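Local atomic coordinates of high-affinity zinc uptake system protein znuA (Streptococcus suis, PDB entry 3MFQ), a protein that binds zinc and is probably the metal-capturing, substrate-binding component of an ABC-type metal-ion uptake system. Residues E250-S255 and K271-L276; P169-N174 and F182-P187. All coordinates share one frame; numbering follows the deposited sequence.

Interaction 1 of 2, residues E250-S255 and K271-L276. With ZN (zinc ion), chain D.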
loop_
_atom_site.group_PDB
_atom_site.type_symbol
_atom_site.label_atom_id
_atom_site.label_comp_id
_atom_site.label_asym_id
_atom_site.label_seq_id
_atom_site.Cartn_x
_atom_site.Cartn_y
_atom_site.Cartn_z
ATOM N N GLU A 250 12.663 1.868 6.177
ATOM C CA GLU A 250 11.739 2.447 5.218
ATOM C C GLU A 250 10.358 1.829 5.352
ATOM O O GLU A 250 10.221 0.618 5.531
ATOM C CB GLU A 250 12.256 2.251 3.793
ATOM C CG GLU A 250 13.453 3.107 3.430
ATOM C CD GLU A 250 13.938 2.836 2.021
ATOM O OE1 GLU A 250 13.700 1.716 1.521
ATOM O OE2 GLU A 250 14.554 3.740 1.417
ATOM N N LEU A 251 9.336 2.673 5.274
ATOM C CA LEU A 251 7.962 2.201 5.235
ATOM C C LEU A 251 7.627 1.781 3.813
ATOM O O LEU A 251 8.096 2.392 2.852
ATOM C CB LEU A 251 7.001 3.303 5.687
ATOM C CG LEU A 251 7.080 3.779 7.138
ATOM C CD1 LEU A 251 6.131 4.941 7.366
ATOM C CD2 LEU A 251 6.766 2.640 8.089
ATOM N N PHE A 252 6.823 0.734 3.678
ATOM C CA PHE A 252 6.335 0.331 2.370
ATOM C C PHE A 252 4.916 0.845 2.201
ATOM O O PHE A 252 4.030 0.501 2.982
ATOM C CB PHE A 252 6.356 -1.188 2.226
ATOM C CG PHE A 252 7.679 -1.812 2.552
ATOM C CD1 PHE A 252 8.732 -1.745 1.657
ATOM C CD2 PHE A 252 7.866 -2.481 3.750
ATOM C CE1 PHE A 252 9.949 -2.324 1.954
ATOM C CE2 PHE A 252 9.078 -3.062 4.052
ATOM C CZ PHE A 252 10.123 -2.983 3.153
ATOM N N SER A 253 4.701 1.678 1.191
ATOM C CA SER A 253 3.373 2.209 0.928
ATOM C C SER A 253 2.814 1.640 -0.366
ATOM O O SER A 253 1.723 1.073 -0.385
ATOM C CB SER A 253 3.405 3.735 0.854
ATOM O OG SER A 253 4.020 4.172 -0.345
ATOM N N ASP A 254 3.575 1.787 -1.445
ATOM C CA ASP A 254 3.099 1.412 -2.767
ATOM C C ASP A 254 3.782 0.166 -3.308
ATOM O O ASP A 254 3.754 -0.086 -4.509
ATOM C CB ASP A 254 3.289 2.572 -3.743
ATOM C CG ASP A 254 2.449 3.777 -3.382
ATOM O OD1 ASP A 254 1.458 3.609 -2.640
ATOM O OD2 ASP A 254 2.776 4.891 -3.840
ATOM N N SER A 255 4.389 -0.615 -2.423
ATOM C CA SER A 255 5.073 -1.827 -2.849
ATOM C C SER A 255 5.562 -2.662 -1.680
ATOM O O SER A 255 5.867 -2.137 -0.613
ATOM C CB SER A 255 6.262 -1.480 -3.747
ATOM O OG SER A 255 6.988 -2.645 -4.105
ATOM N N LYS A 271 4.012 -5.884 9.443
ATOM C CA LYS A 271 4.683 -5.912 10.734
ATOM C C LYS A 271 5.886 -4.985 10.712
ATOM O O LYS A 271 6.101 -4.209 11.641
ATOM C CB LYS A 271 5.123 -7.336 11.079
ATOM C CG LYS A 271 3.978 -8.321 11.240
ATOM C CD LYS A 271 4.492 -9.703 11.614
ATOM C CE LYS A 271 3.350 -10.692 11.771
ATOM N NZ LYS A 271 3.841 -12.050 12.129
ATOM N N HIS A 272 6.666 -5.070 9.641
ATOM C CA HIS A 272 7.824 -4.206 9.459
ATOM C C HIS A 272 7.449 -2.739 9.631
ATOM O O HIS A 272 8.102 -2.001 10.369
ATOM C CB HIS A 272 8.437 -4.427 8.078
ATOM C CG HIS A 272 9.480 -3.416 7.712
ATOM N ND1 HIS A 272 10.825 -3.626 7.927
ATOM C CD2 HIS A 272 9.374 -2.192 7.146
ATOM C CE1 HIS A 272 11.504 -2.572 7.508
ATOM N NE2 HIS A 272 10.646 -1.687 7.030
ATOM N N ASN A 273 6.394 -2.321 8.941
ATOM C CA ASN A 273 5.917 -0.952 9.050
ATOM C C ASN A 273 5.548 -0.603 10.486
ATOM O O ASN A 273 5.977 0.422 11.015
ATOM C CB ASN A 273 4.724 -0.723 8.119
ATOM C CG ASN A 273 5.139 -0.566 6.667
ATOM O OD1 ASN A 273 6.319 -0.661 6.331
ATOM N ND2 ASN A 273 4.166 -0.316 5.799
ATOM N N VAL A 274 4.760 -1.469 11.114
ATOM C CA VAL A 274 4.289 -1.238 12.474
ATOM C C VAL A 274 5.425 -1.120 13.490
ATOM O O VAL A 274 5.493 -0.144 14.232
ATOM C CB VAL A 274 3.319 -2.340 12.920
ATOM C CG1 VAL A 274 3.094 -2.269 14.414
ATOM C CG2 VAL A 274 2.005 -2.217 12.170
ATOM N N LYS A 275 6.310 -2.113 13.526
ATOM C CA LYS A 275 7.445 -2.082 14.446
ATOM C C LYS A 275 8.235 -0.790 14.282
ATOM O O LYS A 275 8.695 -0.198 15.257
ATOM C CB LYS A 275 8.374 -3.280 14.220
ATOM C CG LYS A 275 7.811 -4.630 14.643
ATOM C CD LYS A 275 8.898 -5.702 14.607
ATOM C CE LYS A 275 8.340 -7.090 14.902
ATOM N NZ LYS A 275 9.417 -8.120 14.971
ATOM N N LEU A 276 8.389 -0.359 13.037
ATOM C CA LEU A 276 9.168 0.831 12.726
ATOM C C LEU A 276 8.557 2.061 13.381
ATOM O O LEU A 276 9.264 2.901 13.935
ATOM C CB LEU A 276 9.247 1.026 11.210
ATOM C CG LEU A 276 10.226 2.084 10.700
ATOM C CD1 LEU A 276 11.637 1.755 11.147
ATOM C CD2 LEU A 276 10.159 2.188 9.188
HETATM ZN ZN ZN D . 0.824 5.894 -2.993
#
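Asn273, on the helix 266-281, grips the backbone of Phe252 with both ends of its carboxamide. Its CG stands anti to the carbonyl carbon, so the flat amide reaches the extended loop: OD1 accepts the nearly straight bond from Phe252 N (3.0 Å, 168°) on a lone pair, and ND2 gives its N-H to a lone pair of Phe252 O at 2.9 Å. Asparagine suits this buried place because one short side chain offers an acceptor and a donor to the same residue. One helix turn on, Leu276 meets Leu251 branch to branch, CD2 to CD2 at 3.6 Å, and Phe217 of strand 215-217 touches both leucines. The flank of His272, Glu250 and Phe252 is more open to solvent, all three being partly exposed. There His272, its CG anti to the backbone N, turns NE2 to Glu250 O (2.8 Å), which lies near the ring plane, although the bond is bent to 143°. CE2 of Phe252 lies over one face of the imidazole, the ring planes 44° apart. Donation through NE2 requires a proton there, so His272 is either neutral with NE2 protonated or charged; Asn273 and His272 thus hold the loop leading to Asp254, a zinc ligand, by its backbone N-H and C=O groups.

Interaction 2 of 2, residues P169-N174 and F182-P187. With ZN (zinc ion), chain D.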
loop_
_atom_site.group_PDB
_atom_site.type_symbol
_atom_site.label_atom_id
_atom_site.label_comp_id
_atom_site.label_asym_id
_atom_site.label_seq_id
_atom_site.Cartn_x
_atom_site.Cartn_y
_atom_site.Cartn_z
ATOM N N PRO A 169 5.978 10.730 3.147
ATOM C CA PRO A 169 6.199 11.470 1.899
ATOM C C PRO A 169 4.913 11.797 1.141
ATOM O O PRO A 169 4.831 12.860 0.526
ATOM C CB PRO A 169 7.065 10.513 1.081
ATOM C CG PRO A 169 7.792 9.720 2.097
ATOM C CD PRO A 169 6.826 9.527 3.226
ATOM N N HIS A 170 3.930 10.903 1.173
ATOM C CA HIS A 170 2.640 11.198 0.557
ATOM C C HIS A 170 1.480 10.492 1.254
ATOM O O HIS A 170 1.680 9.567 2.038
ATOM C CB HIS A 170 2.655 10.895 -0.945
ATOM C CG HIS A 170 2.526 9.442 -1.279
ATOM N ND1 HIS A 170 3.551 8.539 -1.091
ATOM C CD2 HIS A 170 1.499 8.740 -1.813
ATOM C CE1 HIS A 170 3.156 7.341 -1.483
ATOM N NE2 HIS A 170 1.916 7.436 -1.925
ATOM N N ASP A 171 0.268 10.947 0.961
ATOM C CA ASP A 171 -0.929 10.460 1.635
ATOM C C ASP A 171 -1.251 9.024 1.237
ATOM O O ASP A 171 -1.978 8.789 0.274
ATOM C CB ASP A 171 -2.111 11.369 1.307
ATOM C CG ASP A 171 -3.075 11.506 2.461
ATOM O OD1 ASP A 171 -3.010 10.674 3.391
ATOM O OD2 ASP A 171 -3.895 12.448 2.440
ATOM N N ALA A 172 -0.718 8.066 1.986
ATOM C CA ALA A 172 -0.882 6.661 1.636
ATOM C C ALA A 172 -1.303 5.807 2.826
ATOM O O ALA A 172 -1.414 4.588 2.710
ATOM C CB ALA A 172 0.398 6.118 1.022
ATOM N N PHE A 173 -1.533 6.447 3.968
ATOM C CA PHE A 173 -1.868 5.720 5.185
ATOM C C PHE A 173 -3.169 6.202 5.813
ATOM O O PHE A 173 -3.380 6.043 7.015
ATOM C CB PHE A 173 -0.731 5.828 6.200
ATOM C CG PHE A 173 0.570 5.249 5.719
ATOM C CD1 PHE A 173 1.499 6.045 5.071
ATOM C CD2 PHE A 173 0.866 3.910 5.917
ATOM C CE1 PHE A 173 2.699 5.515 4.628
ATOM C CE2 PHE A 173 2.064 3.376 5.476
ATOM C CZ PHE A 173 2.979 4.179 4.830
ATOM N N ASN A 174 -4.037 6.791 4.998
ATOM C CA ASN A 174 -5.342 7.238 5.473
ATOM C C ASN A 174 -6.168 6.076 5.990
ATOM O O ASN A 174 -6.850 6.188 7.008
ATOM C CB ASN A 174 -6.107 7.956 4.364
ATOM C CG ASN A 174 -5.651 9.385 4.177
ATOM O OD1 ASN A 174 -5.333 10.077 5.143
ATOM N ND2 ASN A 174 -5.625 9.841 2.931
ATOM N N PHE A 182 -5.258 7.125 14.345
ATOM C CA PHE A 182 -4.024 7.822 14.011
ATOM C C PHE A 182 -4.275 9.047 13.146
ATOM O O PHE A 182 -5.308 9.156 12.490
ATOM C CB PHE A 182 -3.063 6.883 13.291
ATOM C CG PHE A 182 -1.892 6.467 14.122
ATOM C CD1 PHE A 182 -1.969 5.352 14.939
ATOM C CD2 PHE A 182 -0.714 7.189 14.087
ATOM C CE1 PHE A 182 -0.892 4.966 15.704
ATOM C CE2 PHE A 182 0.368 6.809 14.849
ATOM C CZ PHE A 182 0.279 5.696 15.660
ATOM N N THR A 183 -3.313 9.964 13.149
ATOM C CA THR A 183 -3.375 11.161 12.318
ATOM C C THR A 183 -2.192 11.192 11.360
ATOM O O THR A 183 -1.041 11.088 11.785
ATOM C CB THR A 183 -3.359 12.442 13.172
ATOM O OG1 THR A 183 -4.543 12.497 13.976
ATOM C CG2 THR A 183 -3.298 13.671 12.285
ATOM N N LEU A 184 -2.476 11.336 10.069
ATOM C CA LEU A 184 -1.432 11.323 9.048
ATOM C C LEU A 184 -1.280 12.659 8.331
ATOM O O LEU A 184 -2.261 13.250 7.875
ATOM C CB LEU A 184 -1.701 10.223 8.016
ATOM C CG LEU A 184 -0.856 10.286 6.739
ATOM C CD1 LEU A 184 0.596 9.938 7.034
ATOM C CD2 LEU A 184 -1.419 9.366 5.667
ATOM N N TYR A 185 -0.039 13.124 8.230
ATOM C CA TYR A 185 0.278 14.290 7.418
ATOM C C TYR A 185 1.251 13.891 6.316
ATOM O O TYR A 185 2.090 13.012 6.508
ATOM C CB TYR A 185 0.887 15.404 8.270
ATOM C CG TYR A 185 -0.012 15.901 9.376
ATOM C CD1 TYR A 185 0.422 15.920 10.693
ATOM C CD2 TYR A 185 -1.295 16.347 9.105
ATOM C CE1 TYR A 185 -0.394 16.373 11.706
ATOM C CE2 TYR A 185 -2.119 16.801 10.112
ATOM C CZ TYR A 185 -1.664 16.811 11.410
ATOM O OH TYR A 185 -2.483 17.262 12.417
ATOM N N ALA A 186 1.131 14.539 5.162
ATOM C CA ALA A 186 2.008 14.257 4.031
ATOM C C ALA A 186 2.155 15.481 3.137
ATOM O O ALA A 186 1.165 16.126 2.791
ATOM C CB ALA A 186 1.478 13.080 3.234
ATOM N N PRO A 187 3.400 15.805 2.761
ATOM C CA PRO A 187 3.669 16.956 1.894
ATOM C C PRO A 187 3.127 16.730 0.488
ATOM O O PRO A 187 3.261 17.603 -0.368
ATOM C CB PRO A 187 5.199 17.019 1.865
ATOM C CG PRO A 187 5.636 15.626 2.158
ATOM C CD PRO A 187 4.635 15.099 3.138
HETATM ZN ZN ZN D . 0.824 5.894 -2.993
#
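His170 carries its CG between the backbone N and the carbonyl carbon (chi1 78°), the crowded position, and this swings the imidazole off to the zinc, while Leu184, with CG anti to the backbone N (chi1 168°) and chi2 at 70°, sends CD2 into the bend of the loop 169-174. The two segments belong to a beta-alpha-beta crossover: strand 165-167 runs into the loop 169-174, helix 174-179 follows, and strand 183-185 returns parallel to the first strand. The loop therefore sits at the C-terminal end of one strand and packs on its neighbour.

Leu184 has the largest share of the contact. Its CD2 lies 3.4 Å from Phe173 N and 3.6 Å from Phe173 CB, and it also approaches Asp171 OD1. A branched leucine suits the place because one methyl can meet the backbone of 173-174, Phe173 CB and Asp171 at once; Leu166 of the neighbouring strand touches it as well. Phe173 occupies the N-cap position of the helix, and its ring turns away to stack on Phe107. The polar end of Asn174 is held by Asp102, through ND2.

Two residues on from Leu184, Ala186 has just a methyl to offer, and CB nestles against the backbone at His170 C (3.3 Å), where the chains come close, 4.7 Å between the CA atoms of His170 and Ala186. His170 ND1 is hydrogen-bonded to Glu219 OE2, probably as the donor because NE2 is on the metal, a second-shell bond that fixes the ring's rotation and would be expected to strengthen NE2 as a ligand. NE2 binds the zinc at 2.2 Å. At the far end Pro187 brings CG within 3.3 Å of Pro169 O, a carbonyl oxygen also bonded to Arg226 NH1.

How the interactions relate
Each contact holds one zinc-binding loop, and the two loops meet at the metal. Interaction 2 supplies His170 and interaction 1 supplies Asp254, which binds through both carboxylate oxygens, OD1 and OD2, each 2.4 Å from ZN; His41 and His104 complete the site. Asp254 OD2 and His170 NE2 lie 3.3 Å apart as fellow ligands. Behind them Ser253 packs on the other loop, its CB 3.8 Å from Ala172 CB. Glu219, which holds His170, also bonds Ser253 OG through OE1 and so joins the two loops. The centres of the contacts are about 13 Å apart, with helix 266-281 backing one loop and strand 183-185 the other.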